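Local coordinates for protein glutathione S-transferase (Legionella pneumophila subsp. pneumophila str. Philadelphia 1, PDB 3NIV) that probably acts as a zeta-class glutathione transferase that isomerises maleylacetoacetate to fumarylacetoacetate with the help of glutathione, at residues S98-V103 with A144-L149; Y15-A20 with V169-P173; Y134-K139 with N177-F183. The contacts are given in a common frame with arbitrary orientation. Numbering follows the deposited sequence.

In the fold
All three contacts tie together helices of one subunit. Interaction 2 joins residues 149 positions apart in sequence. It fixes the first helix of the thioredoxin-like N-terminal domain (12-23) to helix 166-180 of the all-helical C-terminal domain. Interaction 1 is nested inside the loop that it closes and pairs helices 90-106 and 127-149. Interaction 3 joins helix 127-149 to the end of helix 166-180, so it crosses both others along the chain. The centres lie about 15 to 17 Å apart. Interactions 1 and 2 touch directly, through Val103 with Cys170 and Arg16. Helix 166-180 thus links the domain interface to the helical bundle, while interactions 1 and 3 also border the second subunit.

Interaction 1 of 3, residues S98-V103 with A144-L149; sequences SMALIV and AFEEKL
Both segments are helical and run nearly antiparallel. Their axes approach to 10.0 Å, with a signed crossing angle of -165°. The register is set by Met99 opposite Phe145, whose CA atoms are 6.5 Å apart. Within the segments, Ile102 N bonds to Ser98 O at 3.0 Å and Leu149 N to Phe145 O at 3.0 Å. No direct hydrogen bond crosses between them. Met99, modelled as selenomethionine, takes an m, t, p rotamer. This brings Met99 CE over one face of the Phe145 ring, 4.1 Å from the centroid, as a CH-pi contact. Met99 CE also lies 3.5 Å from Leu149 CD1. Phe145 is in the t rotamer (chi2 -80°), and Phe145 CE2 comes 3.4 Å from Met99 O and 4.0 Å from Val103 CG2. These are two long helices of the GST C-terminal bundle, 90-106 and 127-149. Helix 166-180 packs beside them, with Leu171 against Phe145 and Cys170 against Ala100, while helix 189-198 covers Leu149. One turn on from Met99, Ile102 (m, t) also points across the interface. Ile102 CD1 meets Ala144 CB at 4.1 Å and Lys148 CD at 3.7 Å, so the aliphatic part of the lysine closes the apolar layer. Lys148 CD also lies 4.1 Å from Met99 CG. The amine is carried to the subunit boundary, where NZ bonds to Ser67 of the second subunit. A water joins the two helices there: it donates to Ser98 OG at 3.1 Å and accepts a weak bond from Lys148 NZ at 3.0 Å. Ser98 OG also bonds to Thr95 O of its own helix.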
loop_
_atom_site.group_PDB
_atom_site.type_symbol
_atom_site.label_atom_id
_atom_site.label_comp_id
_atom_site.label_asym_id
_atom_site.label_seq_id
_atom_site.Cartn_x
_atom_site.Cartn_y
_atom_site.Cartn_z
ATOM N N SER A 98 -0.805 4.099 8.571
ATOM C CA SER A 98 -1.545 2.863 8.455
ATOM C C SER A 98 -3.005 3.134 8.063
ATOM O O SER A 98 -3.695 2.267 7.510
ATOM C CB SER A 98 -1.472 2.073 9.751
ATOM O OG SER A 98 -2.358 2.579 10.716
HETATM N N MSE A 99 -3.478 4.335 8.349
HETATM C CA MSE A 99 -4.843 4.671 7.988
HETATM C C MSE A 99 -4.913 4.979 6.508
HETATM O O MSE A 99 -5.850 4.598 5.836
HETATM C CB MSE A 99 -5.343 5.835 8.829
HETATM C CG MSE A 99 -5.588 5.417 10.260
HETATM SE SE MSE A 99 -5.888 6.931 11.429
HETATM C CE MSE A 99 -7.559 7.603 10.617
ATOM N N ALA A 100 -3.891 5.658 6.009
ATOM C CA ALA A 100 -3.755 5.872 4.586
ATOM C C ALA A 100 -3.612 4.531 3.853
ATOM O O ALA A 100 -4.071 4.385 2.730
ATOM C CB ALA A 100 -2.573 6.762 4.307
ATOM N N LEU A 101 -2.995 3.549 4.502
ATOM C CA LEU A 101 -2.833 2.227 3.899
ATOM C C LEU A 101 -4.149 1.458 3.845
ATOM O O LEU A 101 -4.410 0.702 2.905
ATOM C CB LEU A 101 -1.785 1.416 4.664
ATOM C CG LEU A 101 -0.384 2.044 4.633
ATOM C CD1 LEU A 101 0.643 1.250 5.471
ATOM C CD2 LEU A 101 0.089 2.229 3.196
ATOM N N ILE A 102 -4.979 1.649 4.862
ATOM C CA ILE A 102 -6.299 1.042 4.855
ATOM C C ILE A 102 -7.017 1.367 3.540
ATOM O O ILE A 102 -7.718 0.538 2.981
ATOM C CB ILE A 102 -7.133 1.554 6.008
ATOM C CG1 ILE A 102 -6.643 0.938 7.318
ATOM C CG2 ILE A 102 -8.630 1.277 5.751
ATOM C CD1 ILE A 102 -7.507 1.276 8.529
ATOM N N VAL A 103 -6.823 2.584 3.051
ATOM C CA VAL A 103 -7.484 3.025 1.835
ATOM C C VAL A 103 -6.721 2.507 0.644
ATOM O O VAL A 103 -7.283 1.904 -0.253
ATOM C CB VAL A 103 -7.497 4.563 1.741
ATOM C CG1 VAL A 103 -7.770 5.012 0.316
ATOM C CG2 VAL A 103 -8.492 5.162 2.737
ATOM N N ALA A 144 -13.393 0.356 9.145
ATOM C CA ALA A 144 -12.099 0.321 9.813
ATOM C C ALA A 144 -11.557 1.730 9.984
ATOM O O ALA A 144 -11.036 2.088 11.036
ATOM C CB ALA A 144 -11.117 -0.550 9.047
ATOM N N PHE A 145 -11.700 2.539 8.945
ATOM C CA PHE A 145 -11.189 3.900 8.987
ATOM C C PHE A 145 -11.882 4.777 10.044
ATOM O O PHE A 145 -11.234 5.546 10.746
ATOM C CB PHE A 145 -11.323 4.527 7.607
ATOM C CG PHE A 145 -10.441 5.712 7.392
ATOM C CD1 PHE A 145 -10.800 6.957 7.881
ATOM C CD2 PHE A 145 -9.266 5.588 6.684
ATOM C CE1 PHE A 145 -9.987 8.058 7.675
ATOM C CE2 PHE A 145 -8.451 6.673 6.471
ATOM C CZ PHE A 145 -8.818 7.917 6.968
ATOM N N GLU A 146 -13.200 4.668 10.146
ATOM C CA GLU A 146 -13.955 5.520 11.053
ATOM C C GLU A 146 -13.688 5.069 12.477
ATOM O O GLU A 146 -13.673 5.870 13.418
ATOM C CB GLU A 146 -15.444 5.456 10.740
ATOM C CG GLU A 146 -16.308 6.325 11.654
ATOM C CD GLU A 146 -16.648 7.692 11.074
ATOM O OE1 GLU A 146 -16.094 8.068 10.018
ATOM O OE2 GLU A 146 -17.489 8.394 11.690
ATOM N N GLU A 147 -13.476 3.768 12.611
ATOM C CA GLU A 147 -13.015 3.157 13.844
ATOM C C GLU A 147 -11.821 3.885 14.451
ATOM O O GLU A 147 -11.909 4.461 15.534
ATOM C CB GLU A 147 -12.618 1.713 13.553
ATOM C CG GLU A 147 -13.494 0.692 14.212
ATOM C CD GLU A 147 -13.126 0.522 15.662
ATOM O OE1 GLU A 147 -14.038 0.531 16.512
ATOM O OE2 GLU A 147 -11.917 0.400 15.952
ATOM N N LYS A 148 -10.693 3.835 13.758
ATOM C CA LYS A 148 -9.468 4.399 14.302
ATOM C C LYS A 148 -9.632 5.911 14.403
ATOM O O LYS A 148 -9.039 6.569 15.254
ATOM C CB LYS A 148 -8.275 4.011 13.433
ATOM C CG LYS A 148 -8.092 2.496 13.315
ATOM C CD LYS A 148 -7.160 2.112 12.163
ATOM C CE LYS A 148 -5.744 1.799 12.630
ATOM N NZ LYS A 148 -5.611 0.424 13.208
ATOM N N LEU A 149 -10.474 6.445 13.532
ATOM C CA LEU A 149 -10.782 7.862 13.523
ATOM C C LEU A 149 -11.318 8.253 14.900
ATOM O O LEU A 149 -10.943 9.288 15.472
ATOM C CB LEU A 149 -11.842 8.117 12.456
ATOM C CG LEU A 149 -11.738 9.344 11.565
ATOM C CD1 LEU A 149 -10.322 9.649 11.144
ATOM C CD2 LEU A 149 -12.626 9.128 10.354
HETATM O O HOH W 1 -2.725 1.298 13.519
#

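Interaction 2 of 3, residues Y15-A20 with V169-P173; sequences YRVRIA and VCLIP
This is a buried domain-domain contact near the centre of the chain. Helix 12-23 of the N-terminal domain packs on helix 166-180 of the C-terminal domain. The axes of the two short segments pass 8.7 Å apart and cross at 133°, so the helices are steeply inclined and run in roughly opposite directions. Two CA pairs set the register: Arg16 with Val169 at 5.7 Å and Tyr15 with Pro173 at 6.2 Å. Segment 15-20 is regular helix, with Ile19 N bonded to Tyr15 O at 3.0 Å and Ala20 N to Arg16 O at 2.9 Å. The other helix is kinked at Pro173, which has no amide hydrogen to offer to the turn before. Pro173 CB lies 3.4 Å from Tyr15 CD2, and Pro173 CD lies 4.1 Å from Ile19 CD1. Helix 12-23 is the first helix of the thioredoxin-like fold. In zeta-class enzymes the start of this helix lies at the glutathione site, so the contact probably lies close to the active site. Val169 (t) puts CG1 3.4 Å from Arg16 O, 4.0 Å from Ile19 CB and 4.5 Å from Ala20 CB. Ile19 (m, t) extends CD1 to 4.2 Å from Ile172 CG2. Tyr15 (t) reaches the same methyl, with OH 3.6 Å from Ile172 CG2. Arg16 is nearly fully extended beyond an m chi1, and Arg16 CD passes 4.3 Å from Cys170 SG. A water bridges the domains, accepting from Arg16 NE at 2.7 Å and donating to Cys170 O at 2.7 Å. Arg16 NH1 bonds to Ser69 OG of helix 69-79.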
loop_
_atom_site.group_PDB
_atom_site.type_symbol
_atom_site.label_atom_id
_atom_site.label_comp_id
_atom_site.label_asym_id
_atom_site.label_seq_id
_atom_site.Cartn_x
_atom_site.Cartn_y
_atom_site.Cartn_z
ATOM N N TYR A 15 -5.285 11.471 -8.008
ATOM C CA TYR A 15 -5.954 12.488 -7.203
ATOM C C TYR A 15 -5.136 12.717 -5.924
ATOM O O TYR A 15 -4.819 13.847 -5.575
ATOM C CB TYR A 15 -7.391 12.023 -6.928
ATOM C CG TYR A 15 -8.364 13.039 -6.357
ATOM C CD1 TYR A 15 -8.048 14.390 -6.261
ATOM C CD2 TYR A 15 -9.624 12.633 -5.935
ATOM C CE1 TYR A 15 -8.947 15.289 -5.742
ATOM C CE2 TYR A 15 -10.522 13.524 -5.419
ATOM C CZ TYR A 15 -10.189 14.854 -5.325
ATOM O OH TYR A 15 -11.122 15.723 -4.803
ATOM N N ARG A 16 -4.744 11.639 -5.256
ATOM C CA ARG A 16 -3.865 11.753 -4.086
ATOM C C ARG A 16 -2.634 12.589 -4.381
ATOM O O ARG A 16 -2.319 13.540 -3.664
ATOM C CB ARG A 16 -3.364 10.385 -3.652
ATOM C CG ARG A 16 -4.430 9.394 -3.367
ATOM C CD ARG A 16 -3.814 8.018 -3.305
ATOM N NE ARG A 16 -4.864 7.023 -3.184
ATOM C CZ ARG A 16 -4.658 5.722 -3.275
ATOM N NH1 ARG A 16 -3.431 5.278 -3.487
ATOM N NH2 ARG A 16 -5.676 4.879 -3.152
ATOM N N VAL A 17 -1.911 12.205 -5.424
ATOM C CA VAL A 17 -0.716 12.937 -5.780
ATOM C C VAL A 17 -1.021 14.407 -6.008
ATOM O O VAL A 17 -0.315 15.264 -5.508
ATOM C CB VAL A 17 -0.026 12.352 -7.007
ATOM C CG1 VAL A 17 1.242 13.132 -7.302
ATOM C CG2 VAL A 17 0.308 10.895 -6.767
ATOM N N ARG A 18 -2.077 14.699 -6.756
ATOM C CA ARG A 18 -2.424 16.089 -7.040
ATOM C C ARG A 18 -2.655 16.907 -5.774
ATOM O O ARG A 18 -2.137 18.018 -5.661
ATOM C CB ARG A 18 -3.598 16.196 -8.019
ATOM C CG ARG A 18 -3.215 15.786 -9.449
ATOM C CD ARG A 18 -4.264 16.189 -10.468
ATOM N NE ARG A 18 -5.600 15.807 -10.037
ATOM C CZ ARG A 18 -6.207 14.677 -10.386
ATOM N NH1 ARG A 18 -5.598 13.812 -11.188
ATOM N NH2 ARG A 18 -7.434 14.423 -9.943
ATOM N N ILE A 19 -3.401 16.352 -4.816
ATOM C CA ILE A 19 -3.579 16.997 -3.509
ATOM C C ILE A 19 -2.245 17.224 -2.779
ATOM O O ILE A 19 -1.963 18.321 -2.291
ATOM C CB ILE A 19 -4.478 16.164 -2.573
ATOM C CG1 ILE A 19 -5.754 15.713 -3.295
ATOM C CG2 ILE A 19 -4.760 16.943 -1.277
ATOM C CD1 ILE A 19 -6.827 15.151 -2.385
ATOM N N ALA A 20 -1.439 16.171 -2.692
ATOM C CA ALA A 20 -0.156 16.247 -2.011
ATOM C C ALA A 20 0.699 17.373 -2.576
ATOM O O ALA A 20 1.347 18.105 -1.827
ATOM C CB ALA A 20 0.578 14.926 -2.116
ATOM N N VAL A 169 -5.323 13.202 2.735
ATOM C CA VAL A 169 -4.960 13.183 1.334
ATOM C C VAL A 169 -5.474 11.914 0.651
ATOM O O VAL A 169 -5.906 11.962 -0.499
ATOM C CB VAL A 169 -3.444 13.282 1.146
ATOM C CG1 VAL A 169 -3.091 13.104 -0.332
ATOM C CG2 VAL A 169 -2.931 14.601 1.681
ATOM N N CYS A 170 -5.439 10.786 1.356
ATOM C CA CYS A 170 -5.909 9.527 0.777
ATOM C C CYS A 170 -7.410 9.323 0.941
ATOM O O CYS A 170 -8.032 8.614 0.158
ATOM C CB CYS A 170 -5.149 8.335 1.358
ATOM S SG CYS A 170 -3.402 8.328 0.930
ATOM N N LEU A 171 -7.985 9.954 1.958
ATOM C CA LEU A 171 -9.401 9.779 2.275
ATOM C C LEU A 171 -10.325 10.440 1.257
ATOM O O LEU A 171 -11.297 9.833 0.800
ATOM C CB LEU A 171 -9.704 10.332 3.664
ATOM C CG LEU A 171 -11.165 10.240 4.099
ATOM C CD1 LEU A 171 -11.648 8.798 4.017
ATOM C CD2 LEU A 171 -11.363 10.795 5.514
ATOM N N ILE A 172 -10.020 11.682 0.901
ATOM C CA ILE A 172 -10.885 12.434 0.000
ATOM C C ILE A 172 -11.139 11.711 -1.332
ATOM O O ILE A 172 -12.283 11.524 -1.717
ATOM C CB ILE A 172 -10.410 13.908 -0.163
ATOM C CG1 ILE A 172 -10.921 14.747 1.002
ATOM C CG2 ILE A 172 -10.900 14.518 -1.454
ATOM C CD1 ILE A 172 -10.542 14.223 2.384
ATOM N N PRO A 173 -10.074 11.270 -2.023
ATOM C CA PRO A 173 -10.300 10.519 -3.270
ATOM C C PRO A 173 -11.138 9.248 -3.070
ATOM O O PRO A 173 -11.996 8.953 -3.896
ATOM C CB PRO A 173 -8.882 10.184 -3.745
ATOM C CG PRO A 173 -8.033 11.264 -3.148
ATOM C CD PRO A 173 -8.646 11.549 -1.797
HETATM O O HOH W 2 -7.371 7.552 -2.231
#

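Interaction 3 of 3, residues Y134-K139 with N177-F183; sequences YHHWLK and NAHRFHF
Aromatic rings, Leu138 and Ala178 make the apolar centre. The rings of Tyr134 (t) and Phe181 (m) stack face to face, with centroids 3.7 Å apart and planes at 14°. Tyr134 CZ lies 3.4 Å from Phe181 CD1. One turn on, Leu138 CB sits over the face of the Phe183 ring, 3.9 Å from the centroid and only 3° off the normal. Leu138 CD1 meets Ala178 CB at 4.0 Å. Phe183 (t) turns its edge toward the face of His135, an edge-to-face pair with centroids 5.3 Å apart and planes at 79°. Phe183 CB also makes a CH-pi contact with the His135 ring, 4.0 Å from its centroid. The segment 134-139 is helical throughout. By contrast, 177-180 is the last turn of helix 166-180, and the chain leaves helical geometry at Phe181. A Schellman motif ends this helix: Phe183 N bonds to Ala178 O at 2.7 Å and His182 N to His179 O at 2.6 Å. His182, with positive phi (42°), is the C-prime residue. After the turn Phe183 lies against helix 127-149 of the C-terminal domain, while Phe181 meets it from the helix end. The register pairs His135 with Phe183 (CA atoms 6.2 Å apart) and Leu138 with Ala178 (CA atoms 7.1 Å apart). Farther out, His135 NE2 donates a short, nearly straight hydrogen bond to Phe181 O (2.5 Å, 167°). It ties helix 127-149 to the first residue after helix 166-180. A water sits 3.0 Å from Tyr134 OH and accepts from Asn177 ND2 at 3.2 Å. Asn177 ND2 also bonds to Thr12 OG1 at the start of helix 12-23.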
loop_
_atom_site.group_PDB
_atom_site.type_symbol
_atom_site.label_atom_id
_atom_site.label_comp_id
_atom_site.label_asym_id
_atom_site.label_seq_id
_atom_site.Cartn_x
_atom_site.Cartn_y
_atom_site.Cartn_z
ATOM N N TYR A 134 -18.171 -3.854 -5.138
ATOM C CA TYR A 134 -17.579 -2.542 -4.959
ATOM C C TYR A 134 -17.990 -1.921 -3.626
ATOM O O TYR A 134 -17.170 -1.327 -2.919
ATOM C CB TYR A 134 -17.988 -1.644 -6.115
ATOM C CG TYR A 134 -17.132 -0.422 -6.261
ATOM C CD1 TYR A 134 -17.121 0.560 -5.281
ATOM C CD2 TYR A 134 -16.351 -0.237 -7.384
ATOM C CE1 TYR A 134 -16.339 1.689 -5.413
ATOM C CE2 TYR A 134 -15.573 0.894 -7.529
ATOM C CZ TYR A 134 -15.564 1.851 -6.537
ATOM O OH TYR A 134 -14.779 2.969 -6.669
ATOM N N HIS A 135 -19.263 -2.078 -3.286
ATOM C CA HIS A 135 -19.813 -1.522 -2.057
ATOM C C HIS A 135 -19.319 -2.299 -0.843
ATOM O O HIS A 135 -19.200 -1.753 0.265
ATOM C CB HIS A 135 -21.347 -1.535 -2.118
ATOM C CG HIS A 135 -21.934 -0.388 -2.885
ATOM N ND1 HIS A 135 -23.258 -0.013 -2.774
ATOM C CD2 HIS A 135 -21.370 0.485 -3.755
ATOM C CE1 HIS A 135 -23.488 1.026 -3.555
ATOM N NE2 HIS A 135 -22.362 1.350 -4.161
ATOM N N HIS A 136 -19.033 -3.579 -1.056
ATOM C CA HIS A 136 -18.539 -4.429 0.024
ATOM C C HIS A 136 -17.214 -3.932 0.599
ATOM O O HIS A 136 -17.031 -3.884 1.811
ATOM C CB HIS A 136 -18.376 -5.872 -0.445
ATOM C CG HIS A 136 -17.711 -6.745 0.565
ATOM N ND1 HIS A 136 -18.198 -6.900 1.845
ATOM C CD2 HIS A 136 -16.583 -7.492 0.498
ATOM C CE1 HIS A 136 -17.404 -7.709 2.521
ATOM N NE2 HIS A 136 -16.418 -8.083 1.727
ATOM N N TRP A 137 -16.289 -3.559 -0.275
ATOM C CA TRP A 137 -14.979 -3.135 0.191
ATOM C C TRP A 137 -15.061 -1.719 0.717
ATOM O O TRP A 137 -14.266 -1.326 1.576
ATOM C CB TRP A 137 -13.907 -3.297 -0.895
ATOM C CG TRP A 137 -13.883 -4.686 -1.440
ATOM C CD1 TRP A 137 -14.132 -5.064 -2.717
ATOM C CD2 TRP A 137 -13.638 -5.892 -0.707
ATOM N NE1 TRP A 137 -14.045 -6.418 -2.837
ATOM C CE2 TRP A 137 -13.746 -6.958 -1.620
ATOM C CE3 TRP A 137 -13.326 -6.173 0.630
ATOM C CZ2 TRP A 137 -13.553 -8.283 -1.248
ATOM C CZ3 TRP A 137 -13.142 -7.484 1.004
ATOM C CH2 TRP A 137 -13.259 -8.527 0.069
ATOM N N LEU A 138 -16.032 -0.955 0.224
ATOM C CA LEU A 138 -16.246 0.376 0.782
ATOM C C LEU A 138 -16.660 0.267 2.251
ATOM O O LEU A 138 -16.071 0.919 3.116
ATOM C CB LEU A 138 -17.235 1.197 -0.043
ATOM C CG LEU A 138 -16.565 1.932 -1.211
ATOM C CD1 LEU A 138 -15.535 2.933 -0.746
ATOM C CD2 LEU A 138 -15.880 0.956 -2.100
ATOM N N LYS A 139 -17.623 -0.601 2.538
ATOM C CA LYS A 139 -18.104 -0.764 3.903
ATOM C C LYS A 139 -16.973 -1.216 4.818
ATOM O O LYS A 139 -16.768 -0.656 5.894
ATOM C CB LYS A 139 -19.261 -1.765 3.979
ATOM C CG LYS A 139 -20.085 -1.623 5.255
ATOM C CD LYS A 139 -20.792 -2.912 5.670
ATOM C CE LYS A 139 -21.140 -2.868 7.171
ATOM N NZ LYS A 139 -21.308 -4.228 7.799
ATOM N N ASN A 177 -14.872 8.323 -4.903
ATOM C CA ASN A 177 -15.250 7.051 -5.517
ATOM C C ASN A 177 -16.562 6.491 -4.992
ATOM O O ASN A 177 -17.366 5.945 -5.747
ATOM C CB ASN A 177 -14.155 6.013 -5.285
ATOM C CG ASN A 177 -13.011 6.157 -6.252
ATOM O OD1 ASN A 177 -13.094 6.922 -7.210
ATOM N ND2 ASN A 177 -11.929 5.422 -6.013
ATOM N N ALA A 178 -16.760 6.615 -3.685
ATOM C CA ALA A 178 -17.937 6.067 -3.024
ATOM C C ALA A 178 -19.243 6.724 -3.515
ATOM O O ALA A 178 -20.224 6.036 -3.815
ATOM C CB ALA A 178 -17.794 6.195 -1.520
ATOM N N HIS A 179 -19.251 8.050 -3.595
ATOM C CA HIS A 179 -20.432 8.753 -4.068
ATOM C C HIS A 179 -20.662 8.403 -5.530
ATOM O O HIS A 179 -21.773 8.086 -5.940
ATOM C CB HIS A 179 -20.281 10.268 -3.887
ATOM C CG HIS A 179 -20.219 10.700 -2.453
ATOM N ND1 HIS A 179 -21.232 10.440 -1.552
ATOM C CD2 HIS A 179 -19.272 11.382 -1.766
ATOM C CE1 HIS A 179 -20.909 10.939 -0.373
ATOM N NE2 HIS A 179 -19.722 11.510 -0.474
ATOM N N ARG A 180 -19.587 8.451 -6.302
ATOM C CA ARG A 180 -19.604 8.034 -7.695
ATOM C C ARG A 180 -20.255 6.662 -7.911
ATOM O O ARG A 180 -20.886 6.425 -8.936
ATOM C CB ARG A 180 -18.176 8.019 -8.243
ATOM C CG ARG A 180 -18.075 7.467 -9.638
ATOM C CD ARG A 180 -16.677 7.626 -10.200
ATOM N NE ARG A 180 -16.664 7.456 -11.648
ATOM C CZ ARG A 180 -15.641 6.962 -12.336
ATOM N NH1 ARG A 180 -14.538 6.571 -11.706
ATOM N NH2 ARG A 180 -15.728 6.850 -13.656
ATOM N N PHE A 181 -20.092 5.754 -6.958
ATOM C CA PHE A 181 -20.720 4.444 -7.061
ATOM C C PHE A 181 -21.902 4.390 -6.128
ATOM O O PHE A 181 -22.402 3.314 -5.780
ATOM C CB PHE A 181 -19.715 3.337 -6.763
ATOM C CG PHE A 181 -18.784 3.071 -7.901
ATOM C CD1 PHE A 181 -17.721 3.927 -8.159
ATOM C CD2 PHE A 181 -18.994 1.990 -8.745
ATOM C CE1 PHE A 181 -16.861 3.700 -9.234
ATOM C CE2 PHE A 181 -18.144 1.751 -9.824
ATOM C CZ PHE A 181 -17.073 2.611 -10.070
ATOM N N HIS A 182 -22.337 5.591 -5.751
ATOM C CA HIS A 182 -23.486 5.828 -4.877
ATOM C C HIS A 182 -23.600 4.894 -3.674
ATOM O O HIS A 182 -24.649 4.321 -3.400
ATOM C CB HIS A 182 -24.797 5.921 -5.667
ATOM C CG HIS A 182 -24.904 4.935 -6.783
ATOM N ND1 HIS A 182 -25.502 3.702 -6.631
ATOM C CD2 HIS A 182 -24.490 4.999 -8.071
ATOM C CE1 HIS A 182 -25.449 3.048 -7.778
ATOM N NE2 HIS A 182 -24.841 3.812 -8.669
ATOM N N PHE A 183 -22.497 4.764 -2.957
ATOM C CA PHE A 183 -22.494 4.091 -1.681
ATOM C C PHE A 183 -22.982 5.109 -0.658
ATOM O O PHE A 183 -22.643 6.285 -0.742
ATOM C CB PHE A 183 -21.068 3.629 -1.374
ATOM C CG PHE A 183 -20.897 3.008 -0.020
ATOM C CD1 PHE A 183 -21.276 1.691 0.212
ATOM C CD2 PHE A 183 -20.319 3.728 1.016
ATOM C CE1 PHE A 183 -21.089 1.105 1.461
ATOM C CE2 PHE A 183 -20.134 3.148 2.267
ATOM C CZ PHE A 183 -20.524 1.836 2.490
HETATM O O HOH W 3 -12.510 2.588 -4.744
#